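Long-range contacts in extracellular haem-binding protein (Streptomyces reticuli, PDB 3FPW), which binds and probably degrades haem outside the cell and, in its oligomeric form, interacts with its cognate two-component sensor kinase: residues E79-D84 / E180-A185; R86-A91 / I168-A173; A69-A74 / T99-R104; E117-T122 / L150-G155; V93-N98 / G162-G167. All coordinates share one frame; numbering follows the deposited sequence. Where two conformers were deposited one is given.

Contact 1 (E79-D84 / E180-A185)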
# COMPACT_ATOMS: atom_id res chain seq x y z
N GLU A 79 16.43 -4.92 27.67
CA GLU A 79 17.39 -5.41 28.67
C GLU A 79 16.91 -6.68 29.34
O GLU A 79 17.70 -7.58 29.58
CB GLU A 79 17.72 -4.33 29.69
CG GLU A 79 18.57 -3.20 29.08
CD GLU A 79 18.57 -1.95 29.94
OE1 GLU A 79 18.22 -2.05 31.14
OE2 GLU A 79 18.93 -0.87 29.42
N ALA A 80 15.62 -6.75 29.63
CA ALA A 80 15.06 -7.94 30.25
C ALA A 80 15.17 -9.14 29.30
O ALA A 80 15.54 -10.24 29.71
CB ALA A 80 13.60 -7.72 30.67
N ALA A 81 14.86 -8.94 28.03
CA ALA A 81 15.06 -10.03 27.07
C ALA A 81 16.54 -10.43 26.95
O ALA A 81 16.87 -11.62 26.90
CB ALA A 81 14.48 -9.64 25.71
N GLU A 82 17.43 -9.44 26.89
CA GLU A 82 18.85 -9.72 26.71
C GLU A 82 19.41 -10.52 27.87
O GLU A 82 20.28 -11.37 27.67
CB GLU A 82 19.63 -8.42 26.55
CG GLU A 82 19.50 -7.80 25.17
CD GLU A 82 20.21 -6.47 25.09
OE1 GLU A 82 20.36 -5.94 23.97
OE2 GLU A 82 20.61 -5.94 26.15
N LYS A 83 18.90 -10.24 29.07
CA LYS A 83 19.34 -10.94 30.31
C LYS A 83 19.07 -12.43 30.17
O LYS A 83 19.84 -13.27 30.69
CB LYS A 83 18.56 -10.40 31.52
CG LYS A 83 19.15 -10.76 32.89
CD LYS A 83 18.39 -10.07 34.05
CE LYS A 83 18.11 -8.58 33.76
NZ LYS A 83 17.52 -7.84 34.94
N ASP A 84 17.99 -12.76 29.46
CA ASP A 84 17.56 -14.14 29.25
C ASP A 84 18.09 -14.76 27.97
O ASP A 84 17.76 -15.90 27.64
CB ASP A 84 16.04 -14.21 29.20
CG ASP A 84 15.41 -13.87 30.52
OD1 ASP A 84 16.14 -13.62 31.52
OD2 ASP A 84 14.16 -13.85 30.55
N GLU A 180 5.41 -11.03 26.34
CA GLU A 180 4.63 -10.18 27.22
C GLU A 180 5.29 -9.99 28.59
O GLU A 180 5.13 -8.95 29.21
CB GLU A 180 3.18 -10.65 27.33
CG GLU A 180 2.23 -9.50 27.54
CD GLU A 180 0.78 -9.93 27.41
OE1 GLU A 180 0.14 -10.19 28.45
OE2 GLU A 180 0.30 -10.03 26.27
N GLN A 181 6.02 -11.01 29.05
CA GLN A 181 6.87 -10.85 30.23
C GLN A 181 7.83 -9.68 30.04
O GLN A 181 7.99 -8.84 30.93
CB GLN A 181 7.67 -12.13 30.48
CG GLN A 181 8.59 -12.14 31.70
CD GLN A 181 9.23 -13.51 31.94
OE1 GLN A 181 10.43 -13.69 31.75
NE2 GLN A 181 8.41 -14.48 32.32
N TYR A 182 8.49 -9.62 28.89
CA TYR A 182 9.46 -8.54 28.68
C TYR A 182 8.77 -7.19 28.51
O TYR A 182 9.31 -6.15 28.94
CB TYR A 182 10.34 -8.85 27.48
CG TYR A 182 11.04 -10.19 27.59
CD1 TYR A 182 11.63 -10.58 28.78
CD2 TYR A 182 11.12 -11.04 26.51
CE1 TYR A 182 12.27 -11.79 28.90
CE2 TYR A 182 11.75 -12.25 26.61
CZ TYR A 182 12.33 -12.63 27.81
OH TYR A 182 12.98 -13.84 27.94
N ALA A 183 7.59 -7.18 27.90
CA ALA A 183 6.81 -5.95 27.79
C ALA A 183 6.47 -5.42 29.19
O ALA A 183 6.61 -4.25 29.47
CB ALA A 183 5.51 -6.17 26.98
N ARG A 184 6.03 -6.31 30.08
CA ARG A 184 5.72 -5.93 31.44
C ARG A 184 6.96 -5.42 32.17
O ARG A 184 6.86 -4.53 33.01
CB ARG A 184 5.11 -7.10 32.22
CG ARG A 184 3.67 -7.44 31.81
CD ARG A 184 3.04 -8.39 32.83
NE ARG A 184 3.82 -9.61 33.02
CZ ARG A 184 3.66 -10.71 32.28
NH1 ARG A 184 2.76 -10.74 31.32
NH2 ARG A 184 4.40 -11.79 32.52
N ALA A 185 8.13 -6.00 31.88
CA ALA A 185 9.38 -5.54 32.48
C ALA A 185 9.71 -4.12 32.05
O ALA A 185 10.24 -3.32 32.82
CB ALA A 185 10.52 -6.48 32.11

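Contact 2 (R86-A91 / I168-A173). With PO4 (phosphate ion), chain D.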
# COMPACT_ATOMS: atom_id res chain seq x y z
N ARG A 86 17.40 -13.67 24.97
CA ARG A 86 16.38 -13.54 23.93
C ARG A 86 16.67 -12.35 23.03
O ARG A 86 17.37 -11.41 23.42
CB ARG A 86 14.96 -13.42 24.53
CG ARG A 86 14.15 -14.73 24.55
CD ARG A 86 14.89 -15.79 25.32
NE ARG A 86 14.27 -17.12 25.35
CZ ARG A 86 13.58 -17.58 26.38
NH1 ARG A 86 13.35 -16.80 27.43
NH2 ARG A 86 13.10 -18.83 26.36
N HIS A 87 16.14 -12.41 21.81
CA HIS A 87 16.41 -11.40 20.79
C HIS A 87 15.09 -10.84 20.31
O HIS A 87 14.36 -11.54 19.64
CB HIS A 87 17.13 -12.09 19.63
CG HIS A 87 18.32 -12.85 20.08
ND1 HIS A 87 19.53 -12.25 20.35
CD2 HIS A 87 18.49 -14.17 20.36
CE1 HIS A 87 20.39 -13.16 20.76
NE2 HIS A 87 19.78 -14.34 20.77
N VAL A 88 14.77 -9.60 20.69
CA VAL A 88 13.41 -9.10 20.49
C VAL A 88 13.45 -7.73 19.85
O VAL A 88 14.48 -7.05 19.88
CB VAL A 88 12.61 -9.00 21.80
CG1 VAL A 88 12.52 -10.39 22.48
CG2 VAL A 88 13.19 -7.91 22.77
N SER A 89 12.33 -7.34 19.25
CA SER A 89 12.10 -5.95 18.92
C SER A 89 11.07 -5.42 19.90
O SER A 89 10.21 -6.17 20.39
CB SER A 89 11.56 -5.78 17.48
OG SER A 89 12.51 -6.19 16.50
N VAL A 90 11.13 -4.11 20.15
CA VAL A 90 10.24 -3.48 21.12
C VAL A 90 9.70 -2.20 20.51
O VAL A 90 10.42 -1.45 19.84
CB VAL A 90 10.99 -3.17 22.45
CG1 VAL A 90 10.03 -2.55 23.47
CG2 VAL A 90 11.59 -4.44 23.04
N ALA A 91 8.41 -1.96 20.71
CA ALA A 91 7.82 -0.70 20.25
C ALA A 91 7.03 -0.07 21.36
O ALA A 91 6.35 -0.78 22.12
CB ALA A 91 6.90 -0.94 19.07
N ILE A 168 3.15 -0.91 25.13
CA ILE A 168 4.49 -1.42 24.89
C ILE A 168 4.33 -2.81 24.28
O ILE A 168 3.60 -3.64 24.84
CB ILE A 168 5.28 -1.54 26.19
CG1 ILE A 168 5.40 -0.16 26.84
CG2 ILE A 168 6.65 -2.14 25.89
CD1 ILE A 168 6.01 -0.19 28.25
N GLY A 169 4.95 -3.03 23.13
CA GLY A 169 4.85 -4.30 22.42
C GLY A 169 6.21 -4.94 22.20
O GLY A 169 7.18 -4.25 21.94
N VAL A 170 6.29 -6.26 22.35
CA VAL A 170 7.54 -6.99 22.21
C VAL A 170 7.29 -8.18 21.35
O VAL A 170 6.23 -8.82 21.46
CB VAL A 170 8.07 -7.48 23.58
CG1 VAL A 170 9.36 -8.33 23.42
CG2 VAL A 170 8.36 -6.27 24.44
N ALA A 171 8.22 -8.47 20.47
CA ALA A 171 8.09 -9.67 19.64
C ALA A 171 9.45 -10.27 19.37
O ALA A 171 10.45 -9.56 19.44
CB ALA A 171 7.38 -9.29 18.31
N GLY A 172 9.51 -11.58 19.13
CA GLY A 172 10.80 -12.21 18.82
C GLY A 172 11.21 -13.31 19.78
O GLY A 172 12.11 -14.08 19.48
N ALA A 173 10.56 -13.37 20.95
CA ALA A 173 10.82 -14.47 21.89
C ALA A 173 10.12 -15.74 21.41
O ALA A 173 9.27 -15.70 20.51
CB ALA A 173 10.37 -14.11 23.31
P PO4 D . 6.28 -12.94 17.68
O1 PO4 D . 7.19 -12.88 18.90
O2 PO4 D . 6.00 -14.41 17.43
O3 PO4 D . 5.00 -12.28 18.09
O4 PO4 D . 6.79 -12.28 16.38
O HOH W 1 14.33 -14.69 21.15

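Contact 3 (A69-A74 / T99-R104)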
# COMPACT_ATOMS: atom_id res chain seq x y z
N ALA A 69 10.47 8.89 28.89
CA ALA A 69 9.83 7.76 29.58
C ALA A 69 9.61 6.60 28.63
O ALA A 69 9.87 5.43 28.98
CB ALA A 69 8.50 8.20 30.16
N ALA A 70 9.15 6.89 27.43
CA ALA A 70 8.93 5.79 26.46
C ALA A 70 10.23 5.07 26.12
O ALA A 70 10.27 3.84 25.95
CB ALA A 70 8.30 6.34 25.20
N THR A 71 11.31 5.84 25.99
CA THR A 71 12.62 5.26 25.72
C THR A 71 13.11 4.40 26.88
O THR A 71 13.62 3.30 26.67
CB THR A 71 13.65 6.37 25.45
OG1 THR A 71 13.22 7.13 24.31
CG2 THR A 71 15.04 5.76 25.18
N LYS A 72 12.94 4.90 28.10
CA LYS A 72 13.36 4.15 29.30
C LYS A 72 12.64 2.80 29.33
O LYS A 72 13.27 1.77 29.61
CB LYS A 72 13.04 4.99 30.55
CG LYS A 72 13.25 4.30 31.90
CD LYS A 72 13.17 5.30 33.06
CE LYS A 72 11.73 5.73 33.35
NZ LYS A 72 11.57 6.37 34.72
N ALA A 73 11.33 2.81 29.06
CA ALA A 73 10.53 1.59 29.10
C ALA A 73 10.97 0.62 27.99
O ALA A 73 11.13 -0.59 28.21
CB ALA A 73 9.03 1.93 28.96
N ALA A 74 11.15 1.13 26.79
CA ALA A 74 11.56 0.28 25.68
C ALA A 74 12.89 -0.37 25.99
O ALA A 74 13.06 -1.57 25.80
CB ALA A 74 11.65 1.10 24.40
N THR A 99 3.63 5.64 16.64
CA THR A 99 4.79 4.98 17.24
C THR A 99 5.72 6.05 17.79
O THR A 99 6.06 6.99 17.10
CB THR A 99 5.54 4.13 16.22
OG1 THR A 99 4.65 3.11 15.73
CG2 THR A 99 6.77 3.47 16.84
N LEU A 100 6.11 5.89 19.05
CA LEU A 100 7.02 6.83 19.73
C LEU A 100 8.46 6.33 19.77
O LEU A 100 9.39 7.12 19.62
CB LEU A 100 6.58 7.02 21.18
CG LEU A 100 5.16 7.53 21.41
CD1 LEU A 100 5.00 7.80 22.91
CD2 LEU A 100 4.88 8.79 20.62
N VAL A 101 8.64 5.03 19.95
CA VAL A 101 9.97 4.42 20.03
C VAL A 101 9.93 3.04 19.39
O VAL A 101 8.98 2.29 19.62
CB VAL A 101 10.43 4.22 21.51
CG1 VAL A 101 11.76 3.41 21.56
CG2 VAL A 101 10.61 5.55 22.20
N THR A 102 10.94 2.71 18.61
CA THR A 102 11.19 1.31 18.24
C THR A 102 12.63 0.99 18.45
O THR A 102 13.52 1.83 18.24
CB THR A 102 10.84 0.99 16.76
OG1 THR A 102 11.64 1.80 15.88
CG2 THR A 102 9.37 1.21 16.50
N LEU A 103 12.88 -0.26 18.85
CA LEU A 103 14.24 -0.74 19.06
C LEU A 103 14.28 -2.15 18.50
O LEU A 103 13.49 -3.00 18.93
CB LEU A 103 14.54 -0.80 20.54
CG LEU A 103 14.51 0.50 21.36
CD1 LEU A 103 14.78 0.13 22.83
CD2 LEU A 103 15.56 1.47 20.83
N ARG A 104 15.18 -2.39 17.55
CA ARG A 104 15.30 -3.73 16.99
C ARG A 104 16.49 -4.44 17.64
O ARG A 104 17.65 -4.10 17.38
CB ARG A 104 15.52 -3.66 15.46
CG ARG A 104 15.51 -5.05 14.77
CD ARG A 104 15.97 -4.97 13.35
NE ARG A 104 15.12 -4.08 12.57
CZ ARG A 104 14.18 -4.49 11.72
NH1 ARG A 104 13.98 -5.80 11.50
NH2 ARG A 104 13.45 -3.57 11.08

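Contact 4 (E117-T122 / L150-G155). With PO4 (phosphate ion), chain E; PO4 (phosphate ion), chain G; PO4 (phosphate ion), chain D.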
# COMPACT_ATOMS: atom_id res chain seq x y z
N GLU A 117 5.24 -3.49 16.94
CA GLU A 117 4.46 -2.28 16.72
C GLU A 117 2.97 -2.53 16.79
O GLU A 117 2.23 -1.79 17.46
CB GLU A 117 4.79 -1.68 15.36
CG GLU A 117 5.92 -0.72 15.32
CD GLU A 117 5.88 0.09 14.02
OE1 GLU A 117 5.91 -0.56 12.96
OE2 GLU A 117 5.78 1.35 14.07
N ARG A 118 2.51 -3.58 16.11
CA ARG A 118 1.08 -3.86 16.08
C ARG A 118 0.56 -4.31 17.43
O ARG A 118 -0.56 -3.95 17.79
CB ARG A 118 0.75 -4.87 14.99
CG ARG A 118 1.00 -4.28 13.63
CD ARG A 118 0.58 -5.24 12.53
NE ARG A 118 0.54 -4.53 11.26
CZ ARG A 118 -0.52 -4.47 10.47
NH1 ARG A 118 -1.64 -5.15 10.79
NH2 ARG A 118 -0.45 -3.78 9.35
N LYS A 119 1.35 -5.10 18.16
CA LYS A 119 0.94 -5.47 19.51
C LYS A 119 0.76 -4.26 20.41
O LYS A 119 -0.20 -4.19 21.17
CB LYS A 119 1.93 -6.44 20.17
CG LYS A 119 1.96 -7.79 19.49
CD LYS A 119 2.89 -8.70 20.25
CE LYS A 119 3.25 -9.97 19.47
NZ LYS A 119 4.28 -10.79 20.20
N ALA A 120 1.72 -3.34 20.36
CA ALA A 120 1.61 -2.12 21.16
C ALA A 120 0.35 -1.31 20.80
O ALA A 120 -0.36 -0.81 21.70
CB ALA A 120 2.89 -1.28 20.98
N PHE A 121 0.10 -1.15 19.51
CA PHE A 121 -1.07 -0.42 19.05
C PHE A 121 -2.34 -1.11 19.58
O PHE A 121 -3.31 -0.47 19.97
CB PHE A 121 -1.06 -0.47 17.50
CG PHE A 121 -2.24 0.22 16.85
CD1 PHE A 121 -3.36 -0.51 16.43
CD2 PHE A 121 -2.21 1.59 16.63
CE1 PHE A 121 -4.45 0.14 15.82
CE2 PHE A 121 -3.29 2.23 16.00
CZ PHE A 121 -4.40 1.50 15.61
N THR A 122 -2.34 -2.44 19.58
CA THR A 122 -3.54 -3.19 19.95
C THR A 122 -3.81 -3.05 21.44
O THR A 122 -4.96 -2.83 21.87
CB THR A 122 -3.40 -4.64 19.53
OG1 THR A 122 -3.19 -4.67 18.12
CG2 THR A 122 -4.65 -5.43 19.88
N LEU A 150 -2.94 -6.67 16.07
CA LEU A 150 -2.35 -7.99 16.18
C LEU A 150 -2.73 -8.55 17.53
O LEU A 150 -2.24 -8.10 18.55
CB LEU A 150 -0.83 -7.93 16.01
CG LEU A 150 -0.14 -9.28 16.10
CD1 LEU A 150 -0.75 -10.31 15.18
CD2 LEU A 150 1.37 -9.10 15.80
N PHE A 151 -3.64 -9.52 17.52
CA PHE A 151 -4.21 -10.06 18.75
C PHE A 151 -3.38 -11.27 19.21
O PHE A 151 -3.80 -12.43 19.13
CB PHE A 151 -5.65 -10.46 18.48
CG PHE A 151 -6.60 -9.30 18.49
CD1 PHE A 151 -6.67 -8.42 17.41
CD2 PHE A 151 -7.40 -9.05 19.59
CE1 PHE A 151 -7.54 -7.33 17.42
CE2 PHE A 151 -8.27 -7.96 19.61
CZ PHE A 151 -8.34 -7.09 18.53
N LEU A 152 -2.18 -10.98 19.68
CA LEU A 152 -1.20 -12.01 19.97
C LEU A 152 -0.40 -11.50 21.17
O LEU A 152 0.04 -10.35 21.18
CB LEU A 152 -0.30 -12.19 18.75
CG LEU A 152 0.87 -13.15 18.87
CD1 LEU A 152 0.36 -14.60 19.06
CD2 LEU A 152 1.75 -13.01 17.64
N ALA A 153 -0.28 -12.35 22.19
CA ALA A 153 0.42 -12.00 23.42
C ALA A 153 1.75 -11.27 23.17
O ALA A 153 2.53 -11.66 22.29
CB ALA A 153 0.67 -13.26 24.26
N GLY A 154 1.97 -10.21 23.94
CA GLY A 154 3.21 -9.48 23.88
C GLY A 154 3.06 -7.97 23.96
O GLY A 154 4.08 -7.25 23.98
N GLY A 155 1.82 -7.47 23.96
CA GLY A 155 1.60 -6.02 24.14
C GLY A 155 0.91 -5.74 25.46
O GLY A 155 0.05 -6.51 25.88
P PO4 E . 2.47 -1.33 11.24
O1 PO4 E . 3.16 -0.94 12.53
O2 PO4 E . 2.86 -2.74 10.83
O3 PO4 E . 0.97 -1.28 11.44
O4 PO4 E . 2.88 -0.35 10.16
P PO4 G . -3.41 -3.39 7.95
O1 PO4 G . -3.79 -4.23 9.15
O2 PO4 G . -2.41 -4.13 7.09
O3 PO4 G . -4.66 -3.11 7.15
O4 PO4 G . -2.80 -2.08 8.40
P PO4 D . 6.28 -12.94 17.68
O1 PO4 D . 7.19 -12.88 18.90
O2 PO4 D . 6.00 -14.41 17.43
O3 PO4 D . 5.00 -12.28 18.09
O4 PO4 D . 6.79 -12.28 16.38

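Contact 5 (V93-N98 / G162-G167)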
# COMPACT_ATOMS: atom_id res chain seq x y z
N VAL A 93 3.89 2.63 21.51
CA VAL A 93 2.92 3.31 20.65
C VAL A 93 1.98 4.14 21.53
O VAL A 93 1.44 3.69 22.54
CB VAL A 93 2.12 2.27 19.79
CG1 VAL A 93 0.99 2.96 19.01
CG2 VAL A 93 3.06 1.51 18.84
N ASP A 94 1.79 5.40 21.16
CA ASP A 94 0.91 6.30 21.89
C ASP A 94 -0.56 5.90 21.71
O ASP A 94 -0.94 5.29 20.70
CB ASP A 94 1.11 7.73 21.33
CG ASP A 94 0.59 8.82 22.26
OD1 ASP A 94 1.41 9.39 23.02
OD2 ASP A 94 -0.65 9.06 22.26
N ARG A 95 -1.39 6.31 22.65
CA ARG A 95 -2.83 6.12 22.55
C ARG A 95 -3.38 6.79 21.28
O ARG A 95 -4.44 6.41 20.76
CB ARG A 95 -3.50 6.69 23.81
CG ARG A 95 -5.00 6.80 23.75
CD ARG A 95 -5.75 5.47 23.67
NE ARG A 95 -7.19 5.75 23.72
CZ ARG A 95 -8.13 4.80 23.74
NH1 ARG A 95 -7.76 3.53 23.73
NH2 ARG A 95 -9.43 5.13 23.78
N ASN A 96 -2.67 7.78 20.76
CA ASN A 96 -3.15 8.40 19.53
C ASN A 96 -2.66 7.75 18.26
O ASN A 96 -3.14 8.09 17.19
CB ASN A 96 -2.68 9.87 19.45
CG ASN A 96 -1.14 10.01 19.27
OD1 ASN A 96 -0.45 9.09 18.81
ND2 ASN A 96 -0.62 11.19 19.61
N GLY A 97 -1.81 6.72 18.34
CA GLY A 97 -1.85 5.53 17.54
C GLY A 97 -0.45 5.72 16.88
O GLY A 97 0.02 4.91 16.06
N ASN A 98 0.27 6.79 17.26
CA ASN A 98 1.64 7.03 16.73
C ASN A 98 2.72 6.21 17.43
O ASN A 98 2.74 6.13 18.66
CB ASN A 98 2.06 8.50 16.85
CG ASN A 98 1.27 9.42 15.93
OD1 ASN A 98 0.72 8.99 14.93
ND2 ASN A 98 1.23 10.72 16.29
N GLY A 162 -6.03 6.62 35.03
CA GLY A 162 -7.00 5.62 34.67
C GLY A 162 -7.21 5.45 33.18
O GLY A 162 -7.91 4.54 32.77
N ALA A 163 -6.60 6.31 32.36
CA ALA A 163 -6.84 6.23 30.92
C ALA A 163 -5.60 5.70 30.22
O ALA A 163 -4.49 6.03 30.60
CB ALA A 163 -7.21 7.61 30.37
N PRO A 164 -5.78 4.90 29.16
CA PRO A 164 -4.58 4.40 28.45
C PRO A 164 -3.82 5.54 27.78
O PRO A 164 -4.45 6.40 27.14
CB PRO A 164 -5.18 3.44 27.38
CG PRO A 164 -6.60 3.88 27.22
CD PRO A 164 -7.03 4.38 28.59
N VAL A 165 -2.49 5.56 27.91
CA VAL A 165 -1.67 6.58 27.23
C VAL A 165 -0.65 5.99 26.26
O VAL A 165 -0.19 6.67 25.34
CB VAL A 165 -0.98 7.57 28.20
CG1 VAL A 165 -2.02 8.43 28.95
CG2 VAL A 165 -0.09 6.81 29.17
N ALA A 166 -0.28 4.73 26.47
CA ALA A 166 0.69 4.10 25.59
C ALA A 166 0.52 2.59 25.64
O ALA A 166 -0.08 2.05 26.58
CB ALA A 166 2.11 4.49 25.99
N GLY A 167 1.05 1.92 24.63
CA GLY A 167 1.20 0.46 24.69
C GLY A 167 2.65 0.13 24.47
O GLY A 167 3.33 0.80 23.68
O HOH W 2 2.12 8.19 25.33

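Contact 1 (E79-D84 / E180-A185)
Tyr182 reaches from helix 176-187 across to the end of helix 67-83, and its ring carries most of this contact. With CG anti to the carbonyl carbon (chi1 -55°), the side chain sets out beside its own backbone N, and the ring lies against Ala80 and Ala81. On one flank Tyr182 CD1 is 4.0 Å from Ala80 CB; on the other, CD2 packs 3.7 Å from Ala81 CB. Between them Ala81 CA sits over the middle of the ring face, 3.7 Å from the centroid, a CH-pi contact. Further out, Tyr182 CE1 passes 3.2 Å from Asp84 OD2. The tip then closes the reach: Tyr182 OH donates to Asp84 OD2 at 2.9 Å, using the anti lone pair of that oxygen, which lies at the ring edge while the carboxylate plane is turned 61° from the ring. Arg86 NH1 also bonds the phenol oxygen. One turn on, Ala185 CB meets Ala80 CB at 3.6 Å, and the axes of the short segments 79-83 and 180-185 approach to 9.1 Å, their directions 132° apart. The two helices lie together on one side of the antiparallel sheet, where Ala81 also touches Val88 beside strand 89-94.

Contact 2 (R86-A91 / I168-A173)
Ser89 and Ala171, then Ala91 and Gly169, face each other as antiparallel hydrogen-bonded pairs, with Val90 and Val170 between them as a non-hydrogen-bonded pair. These are the two central strands, 89-94 and 163-171, of the four-stranded antiparallel sheet of this HbpS-like domain, a family placed in the GAF clan. Four backbone bonds tie them, the straightest from Gly169 N to Ala91 O at 2.8 Å, with 171° at the hydrogen.

Val90 and Val170 stand shoulder to shoulder on one face of the sheet, each with CG2 beside its own backbone N, and the two CG2 methyls meet at 4.0 Å. Ile168 extends the row, its CG2 lying 4.2 Å from Val90 CG1. Helices 67-83 and 176-187 cover this face through Ala77 and Val78 against Val90 and Ala183 against Val170. Val88 slants across Val170, its CB 3.7 Å from Val170 CG1. The other face carries Ser89, Ala91 and Ala171, under helix 112-126, and Ser89 OG bonds Ser112.

Past the strands, Gly172 turns the chain with a positive phi of 121°; a side chain there would run into His87 O. Arg86 CG touches Ala173 CB, while its NH1 bonds Tyr182 OH, and the side chain comes within about 3 Å of a bound iron(III) ion. One water accepts from His87 N and donates to Gly172 O. On the helix 112-126 side, Gly172 N gives its hydrogen to phosphate O1 at 2.7 Å.

Contact 3 (A69-A74 / T99-R104)
Val101 pushes its two methyls between three residues of helix 67-83. CG1, anti to the backbone N (chi1 172°), packs on Ala74 CB at 3.7 Å, while CG2 lies beside the backbone N and reaches the previous turn of the helix, 3.9 Å from Ala70 CB. The same CG2 is 3.7 Å from Thr71 OG1, the valine and threonine side chains crossing at about a right angle. That hydroxyl is spoken for within its own helix, bonding Leu67 O, so what it offers the valine is van der Waals contact.

Leu103, two residues along the strand, meets the same alanine: its CD1 lies 3.6 Å from Ala74 CB and also close to the carbonyl carbon of that residue. At the opposite end Leu100 CD1 comes to 4.3 Å from Ala70 CB, a looser touch. Leu100 and Val101 can both turn toward the helix because they form a classic beta bulge opposite Val92 of strand 89-94.

This is helix-on-sheet packing, with helix 67-83 laid over an outer strand of the antiparallel sheet; the axes of the short segments are 8.1 Å apart and cross at -30°. Thr102 points away from the helix, and its hydroxyl bonds Tyr113. Strand 99-104 is outermost only within its own chain: Val101, Thr102 and Leu103 pair in an antiparallel ladder with a strand of a neighbouring subunit, so the sheet continues through the interface. Thr71 packs on Leu103 of that subunit, and Thr102 OG1 hydrogen-bonds its counterpart there.

Contact 4 (E117-T122 / L150-G155)
Lys119 starts with CG anti to its carbonyl carbon (chi1 -67°) and then runs fully extended to NZ, alongside the loop that leads from helix 130-135 into strand 155-160. Helix 112-126 is thereby stitched to that loop beside the sheet of the HbpS-like domain. Lys119 CG meets Leu150 CD2 at 4.0 Å, and CE lies 3.9 Å from Leu152 CD2. At its tip, NZ donates to Ala153 O at 2.9 Å, tilted 23° from the carbonyl plane, and to O3 of a phosphate at 2.7 Å. Asp179 and Val170 O complete the grip on this buried ammonium, whose charge is likely to be stabilised by the carboxylate. The backbone angles of Gly154 by themselves call for glycine, and a CB there would also run into Lys119 NZ.

Arg118 packs its CB on Leu150 CB at 3.6 Å, but its guanidinium leads away to two other phosphates, like the first probably from the crystallisation liquor, NE bonding one and NH1 and NH2 gripping the second edge-on. An alanine here would keep the CB contact but, without the guanidinium, would probably leave both phosphates more loosely held.

Thr122 CG2 sits over the centre of the Phe151 ring, a CH-pi contact. Its hydroxyl works both ways: OG1 donates to Arg118 O, on the opposite face of that carbonyl from Thr122 N, and accepts from Leu150 N at 2.9 Å, with 163° at the hydrogen.

Contact 5 (V93-N98 / G162-G167)
Arg95 and Pro164 run alongside each other in the same direction, with Pro164 CG against one face of the guanidinium. That carbon sits 3.5 Å from the guanidinium plane, offset toward its rim, and Pro164 CG comes to 3.7 Å from Arg95 NH1. A bend at chi2 (66°) turns CD back after CG has left anti to the backbone N. The charged end has its partners beyond the pair: NH1 bonds Val124 O, and NH2 bonds Gly107 O of a neighbouring subunit.

Behind these side chains the ladder between the two central strands of the antiparallel sheet ends. Val93 and Gly167 form a hydrogen-bonded pair, Gly167 N reaching Val93 O at 2.8 Å; Asp94 and Ala166 follow as a non-hydrogen-bonded pair. Arg95 N then donates to Val165 O at 3.0 Å from above the carbonyl plane. Strand 89-94 leaves the ladder here in a type I turn from Asp94 to Gly97.

Asp94 stands over that turn. Its OD2 accepts from Asn96 N at 2.8 Å in an Asx turn, while OD1 takes a hydrogen from His64 ND1 and another from a water that also donates to Val165 O. An alanine in its place would probably leave Asn96 N and His64 without this acceptor and the turn less firmly held.

Contacts 2 to 5 are buried, contact 1 only partly so. Contacts 2 and 5 hold the same pair of strands, 89-94 and 163-171, on opposite sides of the chain's centre: valine packing and a backbone ladder in contact 2, a polar turn at the ladder's end in contact 5. Contacts 1 and 3 both use helix 67-83. Near residues 79-84 it meets a second helix at a partly exposed edge, through an aromatic ring and a carboxylate; around residues 69-74 its contact with the sheet is apolar. Contact 4 covers the other sheet face and is the one richest in ions. It shares a phosphate with contact 2, and Glu180 of contact 1 reaches Gly154.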